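Local coordinates for putative phosphoenolpyruvate-dependent sugar phosphotransferase system (PTS) permease (Klebsiella pneumoniae subsp. pneumoniae, PDB 3MTQ), which probably acts as a cytoplasmic IIA component of the mannose type, relaying phosphoryl groups in the sugar phosphotransferase system, at residues 21-25 and 122-127; 63-68 and 94-98; 79-85 and 104-110; 113-118 and 133-138. All coordinates share one frame; numbering follows the deposited sequence.

Overall arrangement
All four contacts belong to one parallel sheet, ordered 50-55, 22-29, 79-84, 104-108, and the helices on its two sides. Contact 3, nearest the chain's centre, pairs strand 79-84 with the outer strand 104-108, and the centres of contacts 1, 2 and 4 are each about 12 Å away. Contacts 2 and 4 lie on opposite sides of the chain's centre, about 24 Å between their centres. Contact 1 ties the first strand to the 122-127 loop, and along the chain contacts 2 and 3 are nested within the loop it closes. Contact 4 alternates with contact 1 and closes last. Contacts 3 and 4 also reach the second subunit, linking core and dimer.

Contact 1: 21-25 and 122-127; sequences KRHYI and AAEDNT
R22 reaches out from the first strand to the 122-127 loop and carries about half of the buried surface. Its side chain leaves with CG anti to the backbone N (chi1 -174°), runs on nearly straight and then bends at chi3, which brings the guanidinium edge-on to the loop. NH1 and NH2 both grip a single acceptor, the carbonyl oxygen of E124, at 3.0 Å each; the oxygen lies 3° from the guanidinium plane. NH2 makes a second bond, to T127 OG1 at 3.0 Å, and this partner too sits close to that plane. Three bonds, all close to the guanidinium plane, should hold the group against rotation. The remaining nitrogen, NE, forms a salt bridge with E79 on the neighbouring strand, whose carboxylate probably also bonds T127 OG1.

A122 closes in at the same guanidinium: its O lies 3.0 Å from R22 NH1, but at an angle too poor for a hydrogen bond. Its CB is 4.3 Å from Y24 OH. The loop has its own bracing. E124 OE2 accepts from N126 N at 2.9 Å through its anti lone pair, while OE1 pairs with K129.

N126 occupies the N-cap of helix 127-141, its OD1 taking the backbone N of K129. An arginine at the start of a sheet strand is thus bound to the loop that leads into a helix N-cap in the alpha/beta fold.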
loop_
_atom_site.group_PDB
_atom_site.type_symbol
_atom_site.label_atom_id
_atom_site.label_comp_id
_atom_site.label_asym_id
_atom_site.label_seq_id
_atom_site.Cartn_x
_atom_site.Cartn_y
_atom_site.Cartn_z
ATOM N N LYS A 21 -25.623 -1.525 3.180
ATOM C CA LYS A 21 -24.621 -1.968 2.221
ATOM C C LYS A 21 -23.391 -1.105 2.369
ATOM O O LYS A 21 -23.463 0.107 2.549
ATOM C CB LYS A 21 -25.092 -1.994 0.768
ATOM C CG LYS A 21 -24.049 -2.625 -0.134
ATOM C CD LYS A 21 -24.618 -3.582 -1.174
ATOM C CE LYS A 21 -23.519 -4.409 -1.800
ATOM N NZ LYS A 21 -23.120 -5.622 -1.006
ATOM N N ARG A 22 -22.255 -1.776 2.353
ATOM C CA ARG A 22 -20.963 -1.133 2.445
ATOM C C ARG A 22 -20.270 -1.331 1.103
ATOM O O ARG A 22 -20.175 -2.486 0.638
ATOM C CB ARG A 22 -20.195 -1.779 3.583
ATOM C CG ARG A 22 -18.864 -1.160 3.953
ATOM C CD ARG A 22 -18.410 -1.750 5.261
ATOM N NE ARG A 22 -18.974 -1.077 6.433
ATOM C CZ ARG A 22 -19.183 -1.657 7.618
ATOM N NH1 ARG A 22 -18.939 -2.954 7.800
ATOM N NH2 ARG A 22 -19.683 -0.950 8.619
ATOM N N HIS A 23 -19.837 -0.202 0.500
ATOM C CA HIS A 23 -19.073 -0.176 -0.723
ATOM C C HIS A 23 -17.688 0.403 -0.436
ATOM O O HIS A 23 -17.537 1.263 0.437
ATOM C CB HIS A 23 -19.732 0.699 -1.793
ATOM C CG HIS A 23 -21.188 0.424 -2.029
ATOM N ND1 HIS A 23 -21.631 -0.492 -2.961
ATOM C CD2 HIS A 23 -22.298 1.022 -1.530
ATOM C CE1 HIS A 23 -22.951 -0.483 -2.984
ATOM N NE2 HIS A 23 -23.379 0.432 -2.131
ATOM N N TYR A 24 -16.680 -0.103 -1.142
ATOM C CA TYR A 24 -15.308 0.389 -0.992
ATOM C C TYR A 24 -14.791 0.944 -2.318
ATOM O O TYR A 24 -15.083 0.384 -3.406
ATOM C CB TYR A 24 -14.372 -0.728 -0.505
ATOM C CG TYR A 24 -14.845 -1.516 0.708
ATOM C CD1 TYR A 24 -14.314 -1.280 1.977
ATOM C CD2 TYR A 24 -15.800 -2.515 0.580
ATOM C CE1 TYR A 24 -14.733 -2.006 3.070
ATOM C CE2 TYR A 24 -16.235 -3.241 1.672
ATOM C CZ TYR A 24 -15.697 -2.980 2.918
ATOM O OH TYR A 24 -16.145 -3.737 3.977
ATOM N N ILE A 25 -14.040 2.043 -2.235
ATOM C CA ILE A 25 -13.349 2.618 -3.380
ATOM C C ILE A 25 -11.852 2.664 -3.005
ATOM O O ILE A 25 -11.467 3.161 -1.901
ATOM C CB ILE A 25 -13.798 4.030 -3.741
ATOM C CG1 ILE A 25 -15.227 4.058 -4.253
ATOM C CG2 ILE A 25 -12.802 4.642 -4.768
ATOM C CD1 ILE A 25 -15.827 5.471 -4.275
ATOM N N ALA A 122 -16.018 -7.237 8.596
ATOM C CA ALA A 122 -17.009 -6.604 7.743
ATOM C C ALA A 122 -18.453 -6.686 8.237
ATOM O O ALA A 122 -19.303 -5.912 7.781
ATOM C CB ALA A 122 -16.925 -7.209 6.367
ATOM N N ALA A 123 -18.722 -7.607 9.156
ATOM C CA ALA A 123 -20.025 -7.697 9.841
ATOM C C ALA A 123 -20.225 -6.579 10.860
ATOM O O ALA A 123 -21.333 -6.355 11.324
ATOM C CB ALA A 123 -20.163 -9.046 10.531
ATOM N N GLU A 124 -19.139 -5.888 11.206
ATOM C CA GLU A 124 -19.156 -4.816 12.196
ATOM C C GLU A 124 -20.084 -3.660 11.760
ATOM O O GLU A 124 -19.964 -3.125 10.650
ATOM C CB GLU A 124 -17.719 -4.312 12.431
ATOM C CG GLU A 124 -17.569 -3.186 13.490
ATOM C CD GLU A 124 -18.246 -3.556 14.815
ATOM O OE1 GLU A 124 -17.780 -4.526 15.457
ATOM O OE2 GLU A 124 -19.241 -2.891 15.189
ATOM N N ASP A 125 -21.021 -3.308 12.629
ATOM C CA ASP A 125 -21.983 -2.231 12.348
ATOM C C ASP A 125 -21.554 -0.831 12.832
ATOM O O ASP A 125 -22.050 0.182 12.328
ATOM C CB ASP A 125 -23.378 -2.582 12.910
ATOM C CG ASP A 125 -23.371 -2.779 14.421
ATOM O OD1 ASP A 125 -22.826 -3.797 14.887
ATOM O OD2 ASP A 125 -23.926 -1.922 15.140
ATOM N N ASN A 126 -20.676 -0.754 13.822
ATOM C CA ASN A 126 -20.148 0.547 14.252
ATOM C C ASN A 126 -19.020 0.900 13.288
ATOM O O ASN A 126 -17.890 0.385 13.410
ATOM C CB ASN A 126 -19.649 0.439 15.696
ATOM C CG ASN A 126 -19.116 1.757 16.269
ATOM O OD1 ASN A 126 -18.670 2.659 15.557
ATOM N ND2 ASN A 126 -19.112 1.837 17.592
ATOM N N THR A 127 -19.327 1.741 12.302
ATOM C CA THR A 127 -18.350 2.016 11.240
ATOM C C THR A 127 -17.101 2.727 11.723
ATOM O O THR A 127 -15.987 2.467 11.251
ATOM C CB THR A 127 -19.000 2.732 10.085
ATOM O OG1 THR A 127 -20.050 1.893 9.616
ATOM C CG2 THR A 127 -17.975 2.993 8.965
#

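Contact 2: 63-68 and 94-98; sequences LTQQVE and EFVRF
T64 OG1 donates to E94 OE1 at 2.9 Å, the one hydrogen bond between segments 63-68 and 94-98. The hydroxyl comes at the carboxylate from above its plane, 45° out, with the two side chains crossing at about a right angle. E94 gets there by bending at chi2 (-67°), which turns its carboxylate toward T64. One turn further on, E68 and R97 form a salt bridge: OE2 sits over one face of the guanidinium, 3.4 Å from NE. Their planes are 80° apart and no N-H points at the oxygen, so the attraction is of charges alone. T64 CG2 also touches R97, 3.7 Å from NH2.

Beneath these polar pairs lies V67. Its CG1 sits over one face of the F95 ring in a CH-pi contact, 3.8 Å from the centroid, and the same methyl is 3.6 Å from F98 CE2. CG2 leans on E94 CB at 4.0 Å. F98 turns an edge to the other helix, its CZ close to E68 CA and CG, while R97 CD lies over a face of that ring. On the far flank L63 CD2 rests on E94 CG.

V67 continues inward to L53 of strand 50-55, and F95 to V82 and L106. Helices 63-72 and 90-96 therefore pack side by side on the parallel sheet of this alpha/beta fold.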
loop_
_atom_site.group_PDB
_atom_site.type_symbol
_atom_site.label_atom_id
_atom_site.label_comp_id
_atom_site.label_asym_id
_atom_site.label_seq_id
_atom_site.Cartn_x
_atom_site.Cartn_y
_atom_site.Cartn_z
ATOM N N LEU A 63 -9.993 14.765 -13.517
ATOM C CA LEU A 63 -10.112 14.020 -12.281
ATOM C C LEU A 63 -11.388 14.368 -11.545
ATOM O O LEU A 63 -12.094 13.480 -11.093
ATOM C CB LEU A 63 -8.907 14.326 -11.385
ATOM C CG LEU A 63 -8.646 13.357 -10.245
ATOM C CD1 LEU A 63 -8.671 11.923 -10.721
ATOM C CD2 LEU A 63 -7.302 13.700 -9.574
ATOM N N THR A 64 -11.656 15.657 -11.395
ATOM C CA THR A 64 -12.826 16.083 -10.658
ATOM C C THR A 64 -14.097 15.416 -11.160
ATOM O O THR A 64 -14.888 14.944 -10.339
ATOM C CB THR A 64 -13.019 17.594 -10.647
ATOM O OG1 THR A 64 -11.824 18.211 -10.163
ATOM C CG2 THR A 64 -14.195 17.968 -9.707
ATOM N N GLN A 65 -14.271 15.339 -12.485
ATOM C CA GLN A 65 -15.454 14.658 -13.056
ATOM C C GLN A 65 -15.451 13.138 -12.872
ATOM O O GLN A 65 -16.502 12.553 -12.564
ATOM C CB GLN A 65 -15.653 15.020 -14.538
ATOM C CG GLN A 65 -15.313 13.914 -15.506
ATOM N N GLN A 66 -14.288 12.514 -13.082
ATOM C CA GLN A 66 -14.052 11.092 -12.820
ATOM C C GLN A 66 -14.502 10.820 -11.386
ATOM O O GLN A 66 -15.340 9.976 -11.139
ATOM C CB GLN A 66 -12.551 10.753 -13.034
ATOM C CG GLN A 66 -12.104 9.236 -13.014
ATOM C CD GLN A 66 -10.603 9.029 -13.356
ATOM O OE1 GLN A 66 -9.849 9.975 -13.397
ATOM N NE2 GLN A 66 -10.174 7.765 -13.554
ATOM N N VAL A 67 -13.992 11.594 -10.445
ATOM C CA VAL A 67 -14.322 11.370 -9.038
ATOM C C VAL A 67 -15.805 11.568 -8.719
ATOM O O VAL A 67 -16.425 10.663 -8.135
ATOM C CB VAL A 67 -13.432 12.241 -8.092
ATOM C CG1 VAL A 67 -13.908 12.121 -6.644
ATOM C CG2 VAL A 67 -11.987 11.782 -8.188
ATOM N N GLU A 68 -16.369 12.724 -9.083
ATOM C CA GLU A 68 -17.757 13.078 -8.750
ATOM C C GLU A 68 -18.758 12.097 -9.363
ATOM O O GLU A 68 -19.803 11.787 -8.767
ATOM C CB GLU A 68 -18.111 14.524 -9.202
ATOM C CG GLU A 68 -17.463 15.691 -8.385
ATOM C CD GLU A 68 -18.368 16.929 -8.274
ATOM O OE1 GLU A 68 -19.225 17.114 -9.157
ATOM O OE2 GLU A 68 -18.239 17.717 -7.304
ATOM N N GLU A 94 -9.227 15.393 -4.067
ATOM C CA GLU A 94 -10.480 15.414 -4.747
ATOM C C GLU A 94 -11.640 14.789 -3.953
ATOM O O GLU A 94 -12.795 15.109 -4.216
ATOM C CB GLU A 94 -10.314 14.707 -6.112
ATOM C CG GLU A 94 -9.492 15.471 -7.058
ATOM C CD GLU A 94 -10.173 16.771 -7.477
ATOM O OE1 GLU A 94 -11.415 16.781 -7.697
ATOM O OE2 GLU A 94 -9.464 17.779 -7.558
ATOM N N PHE A 95 -11.345 13.943 -2.956
ATOM C CA PHE A 95 -12.382 13.252 -2.195
ATOM C C PHE A 95 -12.773 13.981 -0.910
ATOM O O PHE A 95 -13.871 13.765 -0.387
ATOM C CB PHE A 95 -11.940 11.830 -1.837
ATOM C CG PHE A 95 -12.081 10.855 -2.961
ATOM C CD1 PHE A 95 -13.304 10.285 -3.228
ATOM C CD2 PHE A 95 -10.993 10.522 -3.756
ATOM C CE1 PHE A 95 -13.442 9.387 -4.286
ATOM C CE2 PHE A 95 -11.118 9.640 -4.802
ATOM C CZ PHE A 95 -12.336 9.060 -5.069
ATOM N N VAL A 96 -11.910 14.883 -0.449
ATOM C CA VAL A 96 -12.173 15.655 0.766
ATOM C C VAL A 96 -13.533 16.395 0.731
ATOM O O VAL A 96 -14.201 16.551 1.755
ATOM C CB VAL A 96 -10.960 16.575 1.045
ATOM C CG1 VAL A 96 -11.240 17.658 2.087
ATOM C CG2 VAL A 96 -9.775 15.703 1.434
ATOM N N ARG A 97 -13.987 16.755 -0.468
ATOM C CA ARG A 97 -15.236 17.512 -0.612
ATOM C C ARG A 97 -16.451 16.692 -0.204
ATOM O O ARG A 97 -17.486 17.250 0.152
ATOM C CB ARG A 97 -15.419 18.007 -2.054
ATOM C CG ARG A 97 -15.209 16.969 -3.090
ATOM C CD ARG A 97 -16.054 17.155 -4.330
ATOM N NE ARG A 97 -16.388 18.549 -4.608
ATOM C CZ ARG A 97 -15.756 19.352 -5.465
ATOM N NH1 ARG A 97 -16.184 20.612 -5.618
ATOM N NH2 ARG A 97 -14.712 18.925 -6.165
ATOM N N PHE A 98 -16.341 15.366 -0.295
ATOM C CA PHE A 98 -17.457 14.461 0.011
ATOM C C PHE A 98 -17.674 14.155 1.476
ATOM O O PHE A 98 -18.618 13.435 1.830
ATOM C CB PHE A 98 -17.326 13.157 -0.768
ATOM C CG PHE A 98 -17.327 13.361 -2.228
ATOM C CD1 PHE A 98 -18.514 13.492 -2.915
ATOM C CD2 PHE A 98 -16.131 13.474 -2.927
ATOM C CE1 PHE A 98 -18.509 13.697 -4.301
ATOM C CE2 PHE A 98 -16.122 13.684 -4.304
ATOM C CZ PHE A 98 -17.329 13.799 -4.981
#

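Contact 3: 79-85 and 104-110; sequences ELIVITD and FHLLSGL
L80 and H105 meet in the backbone pairing of two parallel strands, 79-84 and 104-108, whose axes approach to 4.7 Å at an angle of 18°. H105 N donates to L80 O, V82 N to H105 O, L107 N to V82 O and T84 N to L107 O, the alternation expected of parallel strands. At the end T84 O accepts two bonds, from G109 N at 2.7 Å and L110 N at 2.9 Å, arriving from opposite faces of its carbonyl plane. Weaker CA-H...O contacts fill in between, such as I83 CA to L107 O at 3.2 Å.

Apolar side chains pair on both faces. F104, with CG anti to the backbone N (chi1 -179°), lies alongside L80, whose CD2 is at the ring edge; V82 CG2 meets F104 CE1 at 3.5 Å, and V82 CB lies against L106 CD1. On the other face I81 CG2 touches L107 CD1. Beyond the strand end L110 packs on I83 at about a right angle.

One water joins E79 OE2 and H105 NE2; another donates to both D85 O and L110 O. E79 also forms a salt bridge with R22 and probably bonds T127, while D85 OD2 binds H29.

Helix 90-96 connects the strands in a beta-alpha-beta crossover and lies on the V82/L106 face through F95; I131 of helix 127-141 meets H105 and L107 opposite. Beyond strand 104-108 the sheet runs on antiparallel into the second subunit, whose Y144 binds H105.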
loop_
_atom_site.group_PDB
_atom_site.type_symbol
_atom_site.label_atom_id
_atom_site.label_comp_id
_atom_site.label_asym_id
_atom_site.label_seq_id
_atom_site.Cartn_x
_atom_site.Cartn_y
_atom_site.Cartn_z
ATOM N N GLU A 79 -23.237 2.895 2.714
ATOM C CA GLU A 79 -21.958 3.376 3.206
ATOM C C GLU A 79 -20.916 3.265 2.090
ATOM O O GLU A 79 -20.829 2.220 1.380
ATOM C CB GLU A 79 -21.548 2.566 4.432
ATOM C CG GLU A 79 -20.632 3.241 5.400
ATOM C CD GLU A 79 -20.430 2.357 6.605
ATOM O OE1 GLU A 79 -19.592 1.412 6.535
ATOM O OE2 GLU A 79 -21.141 2.582 7.608
ATOM N N LEU A 80 -20.148 4.340 1.943
ATOM C CA LEU A 80 -19.030 4.424 1.026
ATOM C C LEU A 80 -17.751 4.657 1.820
ATOM O O LEU A 80 -17.603 5.699 2.474
ATOM C CB LEU A 80 -19.253 5.586 0.056
ATOM C CG LEU A 80 -18.332 5.709 -1.162
ATOM C CD1 LEU A 80 -18.080 4.303 -1.792
ATOM C CD2 LEU A 80 -18.909 6.708 -2.161
ATOM N N ILE A 81 -16.831 3.695 1.751
ATOM C CA ILE A 81 -15.509 3.819 2.366
ATOM C C ILE A 81 -14.463 3.993 1.260
ATOM O O ILE A 81 -14.215 3.066 0.487
ATOM C CB ILE A 81 -15.176 2.620 3.296
ATOM C CG1 ILE A 81 -16.291 2.445 4.335
ATOM C CG2 ILE A 81 -13.793 2.821 3.971
ATOM C CD1 ILE A 81 -16.120 1.194 5.217
ATOM N N VAL A 82 -13.905 5.201 1.158
ATOM C CA VAL A 82 -12.876 5.517 0.162
ATOM C C VAL A 82 -11.504 5.455 0.826
ATOM O O VAL A 82 -11.273 6.051 1.927
ATOM C CB VAL A 82 -13.100 6.914 -0.504
ATOM C CG1 VAL A 82 -12.110 7.158 -1.625
ATOM C CG2 VAL A 82 -14.543 7.076 -1.050
ATOM N N ILE A 83 -10.605 4.698 0.220
ATOM C CA ILE A 83 -9.219 4.592 0.685
ATOM C C ILE A 83 -8.325 5.032 -0.471
ATOM O O ILE A 83 -8.334 4.406 -1.578
ATOM C CB ILE A 83 -8.782 3.151 1.143
ATOM C CG1 ILE A 83 -9.790 2.476 2.084
ATOM C CG2 ILE A 83 -7.417 3.234 1.824
ATOM C CD1 ILE A 83 -10.886 1.643 1.392
ATOM N N THR A 84 -7.605 6.129 -0.262
ATOM C CA THR A 84 -6.761 6.712 -1.262
ATOM C C THR A 84 -5.308 6.354 -0.995
ATOM O O THR A 84 -4.924 5.966 0.148
ATOM C CB THR A 84 -6.894 8.245 -1.312
ATOM O OG1 THR A 84 -6.467 8.794 -0.028
ATOM C CG2 THR A 84 -8.335 8.655 -1.570
ATOM N N ASP A 85 -4.479 6.490 -2.032
ATOM C CA ASP A 85 -3.044 6.174 -1.896
ATOM C C ASP A 85 -2.305 7.041 -0.872
ATOM O O ASP A 85 -1.496 6.542 -0.070
ATOM C CB ASP A 85 -2.294 6.248 -3.238
ATOM C CG ASP A 85 -2.435 7.589 -3.991
ATOM O OD1 ASP A 85 -3.157 8.531 -3.603
ATOM O OD2 ASP A 85 -1.901 7.606 -5.146
ATOM N N PHE A 104 -20.305 8.622 4.477
ATOM C CA PHE A 104 -19.068 8.699 3.708
ATOM C C PHE A 104 -17.865 8.705 4.631
ATOM O O PHE A 104 -17.821 9.439 5.638
ATOM C CB PHE A 104 -19.084 9.943 2.828
ATOM C CG PHE A 104 -17.870 10.097 1.967
ATOM C CD1 PHE A 104 -17.834 9.561 0.703
ATOM C CD2 PHE A 104 -16.770 10.788 2.437
ATOM C CE1 PHE A 104 -16.711 9.693 -0.083
ATOM C CE2 PHE A 104 -15.648 10.933 1.672
ATOM C CZ PHE A 104 -15.618 10.392 0.397
ATOM N N HIS A 105 -16.888 7.877 4.287
ATOM C CA HIS A 105 -15.675 7.696 5.077
ATOM C C HIS A 105 -14.463 7.730 4.177
ATOM O O HIS A 105 -14.453 7.056 3.120
ATOM C CB HIS A 105 -15.759 6.379 5.818
ATOM C CG HIS A 105 -16.922 6.305 6.744
ATOM N ND1 HIS A 105 -16.858 6.763 8.053
ATOM C CD2 HIS A 105 -18.199 5.918 6.533
ATOM C CE1 HIS A 105 -18.041 6.596 8.612
ATOM N NE2 HIS A 105 -18.870 6.091 7.711
ATOM N N LEU A 106 -13.483 8.555 4.548
ATOM C CA LEU A 106 -12.270 8.787 3.757
ATOM C C LEU A 106 -11.065 8.386 4.575
ATOM O O LEU A 106 -10.820 8.959 5.646
ATOM C CB LEU A 106 -12.144 10.260 3.274
ATOM C CG LEU A 106 -10.933 10.596 2.363
ATOM C CD1 LEU A 106 -10.980 9.705 1.041
ATOM C CD2 LEU A 106 -10.862 12.116 2.000
ATOM N N LEU A 107 -10.385 7.345 4.134
ATOM C CA LEU A 107 -9.115 6.940 4.702
ATOM C C LEU A 107 -8.001 7.259 3.711
ATOM O O LEU A 107 -8.168 7.079 2.492
ATOM C CB LEU A 107 -9.127 5.454 4.988
ATOM C CG LEU A 107 -10.048 4.887 6.069
ATOM C CD1 LEU A 107 -11.552 5.157 5.803
ATOM C CD2 LEU A 107 -9.752 3.391 6.146
ATOM N N SER A 108 -6.870 7.702 4.221
ATOM C CA SER A 108 -5.711 7.974 3.371
ATOM C C SER A 108 -4.576 7.046 3.715
ATOM O O SER A 108 -4.219 6.916 4.889
ATOM C CB SER A 108 -5.227 9.411 3.554
ATOM O OG SER A 108 -4.359 9.508 4.665
ATOM N N GLY A 109 -3.990 6.405 2.692
ATOM C CA GLY A 109 -2.837 5.488 2.907
ATOM C C GLY A 109 -3.127 4.023 2.638
ATOM O O GLY A 109 -2.803 3.134 3.413
ATOM N N LEU A 110 -3.674 3.737 1.467
ATOM C CA LEU A 110 -3.890 2.388 1.053
ATOM C C LEU A 110 -2.747 1.445 1.337
ATOM O O LEU A 110 -1.578 1.753 1.074
ATOM C CB LEU A 110 -4.077 2.346 -0.469
ATOM C CG LEU A 110 -5.389 2.521 -1.160
ATOM C CD1 LEU A 110 -5.035 2.410 -2.632
ATOM C CD2 LEU A 110 -6.402 1.446 -0.776
HETATM O O HOH W 1 -21.691 5.331 8.029
HETATM O O HOH W 2 -0.500 4.068 0.143
#

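Contact 4: 113-118 and 133-138; sequences PLIIDL and EALTNA
D117 points toward helix 127-141 and can be followed outward atom by atom. Its CB stands 4.0 Å from A134 CB. With CG anti to the backbone N (chi1 -152°), the carboxylate is carried across to the other helix, CG lying by N137 ND2 and CB, and splits its two oxygens. OD2 drops onto A134, 3.1 Å from that residue's CA, while OD1 comes to 2.9 Å from N137 ND2. The D117 and N137 side chains cross at about a right angle, their flat ends 31° apart in plane.

Below this polar end the interface is made by small alanines receiving larger side chains. A134 CB fits against L118 CD2 at 3.5 Å. L114 lays CB on A138 CB at 3.8 Å and runs on beside L135, with its CD1 3.9 Å from L135 CD2. P113 extends the row with its CB toward A138. The alanines let the backbones come near: L114 and A138 have their CA atoms 4.8 Å apart.

The short helix segments run 137° apart, axes 8.3 Å at closest. Helix 112-120 sits between its partner and helix 32-44, where I115 and I116 touch V40 and L44; L114 and I115 touch I83 of strand 79-84, and L135 packs on I142 of the second subunit.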
loop_
_atom_site.group_PDB
_atom_site.type_symbol
_atom_site.label_atom_id
_atom_site.label_comp_id
_atom_site.label_asym_id
_atom_site.label_seq_id
_atom_site.Cartn_x
_atom_site.Cartn_y
_atom_site.Cartn_z
ATOM N N PRO A 113 -2.517 -4.664 4.657
ATOM C CA PRO A 113 -3.068 -5.100 5.935
ATOM C C PRO A 113 -4.381 -4.390 6.258
ATOM O O PRO A 113 -5.318 -5.010 6.792
ATOM C CB PRO A 113 -1.988 -4.699 6.958
ATOM C CG PRO A 113 -0.809 -4.145 6.188
ATOM C CD PRO A 113 -1.088 -4.333 4.675
ATOM N N LEU A 114 -4.466 -3.093 5.993
ATOM C CA LEU A 114 -5.698 -2.309 6.254
ATOM C C LEU A 114 -6.932 -2.881 5.613
ATOM O O LEU A 114 -7.973 -3.103 6.249
ATOM C CB LEU A 114 -5.521 -0.860 5.826
ATOM C CG LEU A 114 -6.751 0.038 5.882
ATOM C CD1 LEU A 114 -7.175 0.207 7.354
ATOM C CD2 LEU A 114 -6.423 1.379 5.245
ATOM N N ILE A 115 -6.821 -3.163 4.318
ATOM C CA ILE A 115 -7.903 -3.782 3.623
ATOM C C ILE A 115 -8.319 -5.170 4.143
ATOM O O ILE A 115 -9.507 -5.438 4.320
ATOM C CB ILE A 115 -7.578 -3.818 2.098
ATOM C CG1 ILE A 115 -7.222 -2.422 1.620
ATOM C CG2 ILE A 115 -8.785 -4.389 1.380
ATOM C CD1 ILE A 115 -8.196 -1.374 2.053
ATOM N N ILE A 116 -7.362 -6.025 4.455
ATOM C CA ILE A 116 -7.644 -7.337 5.025
ATOM C C ILE A 116 -8.387 -7.226 6.379
ATOM O O ILE A 116 -9.376 -7.936 6.642
ATOM C CB ILE A 116 -6.347 -8.147 5.198
ATOM C CG1 ILE A 116 -5.780 -8.519 3.816
ATOM C CG2 ILE A 116 -6.617 -9.427 5.968
ATOM C CD1 ILE A 116 -6.838 -9.097 2.918
ATOM N N ASP A 117 -7.918 -6.328 7.244
ATOM C CA ASP A 117 -8.567 -6.124 8.553
ATOM C C ASP A 117 -10.009 -5.624 8.417
ATOM O O ASP A 117 -10.914 -6.088 9.130
ATOM C CB ASP A 117 -7.776 -5.160 9.444
ATOM C CG ASP A 117 -7.983 -5.441 10.931
ATOM O OD1 ASP A 117 -7.521 -6.513 11.362
ATOM O OD2 ASP A 117 -8.620 -4.634 11.667
ATOM N N LEU A 118 -10.236 -4.675 7.516
ATOM C CA LEU A 118 -11.577 -4.168 7.201
ATOM C C LEU A 118 -12.510 -5.285 6.709
ATOM O O LEU A 118 -13.664 -5.378 7.144
ATOM C CB LEU A 118 -11.511 -3.050 6.151
ATOM C CG LEU A 118 -10.955 -1.711 6.663
ATOM C CD1 LEU A 118 -10.599 -0.706 5.533
ATOM C CD2 LEU A 118 -11.968 -1.128 7.637
ATOM N N GLU A 133 -10.131 0.719 14.447
ATOM C CA GLU A 133 -9.478 -0.564 14.772
ATOM C C GLU A 133 -8.639 -1.130 13.614
ATOM O O GLU A 133 -7.495 -1.613 13.801
ATOM C CB GLU A 133 -10.488 -1.616 15.263
ATOM C CG GLU A 133 -11.025 -1.328 16.708
ATOM C CD GLU A 133 -11.978 -2.388 17.265
ATOM O OE1 GLU A 133 -12.419 -3.320 16.531
ATOM O OE2 GLU A 133 -12.313 -2.264 18.458
ATOM N N ALA A 134 -9.213 -1.107 12.418
ATOM C CA ALA A 134 -8.469 -1.548 11.249
ATOM C C ALA A 134 -7.201 -0.706 11.032
ATOM O O ALA A 134 -6.142 -1.249 10.732
ATOM C CB ALA A 134 -9.369 -1.529 9.978
ATOM N N LEU A 135 -7.308 0.604 11.157
ATOM C CA LEU A 135 -6.152 1.468 11.002
ATOM C C LEU A 135 -5.108 1.173 12.062
ATOM O O LEU A 135 -3.908 1.103 11.757
ATOM C CB LEU A 135 -6.508 2.958 11.039
ATOM C CG LEU A 135 -7.120 3.433 9.720
ATOM C CD1 LEU A 135 -7.948 4.639 9.903
ATOM C CD2 LEU A 135 -6.016 3.665 8.676
ATOM N N THR A 136 -5.554 0.995 13.296
ATOM C CA THR A 136 -4.599 0.650 14.368
ATOM C C THR A 136 -3.869 -0.663 14.106
ATOM O O THR A 136 -2.648 -0.706 14.170
ATOM C CB THR A 136 -5.292 0.585 15.727
ATOM O OG1 THR A 136 -5.792 1.880 16.038
ATOM C CG2 THR A 136 -4.284 0.111 16.796
ATOM N N ASN A 137 -4.616 -1.697 13.724
ATOM C CA ASN A 137 -4.078 -3.043 13.472
ATOM C C ASN A 137 -3.168 -3.038 12.237
ATOM O O ASN A 137 -2.147 -3.739 12.192
ATOM C CB ASN A 137 -5.229 -4.051 13.288
ATOM C CG ASN A 137 -4.836 -5.488 13.632
ATOM O OD1 ASN A 137 -4.504 -5.810 14.780
ATOM N ND2 ASN A 137 -4.911 -6.363 12.646
ATOM N N ALA A 138 -3.544 -2.239 11.234
ATOM C CA ALA A 138 -2.727 -2.066 10.013
ATOM C C ALA A 138 -1.384 -1.421 10.322
ATOM O O ALA A 138 -0.319 -1.877 9.864
ATOM C CB ALA A 138 -3.474 -1.206 8.974
#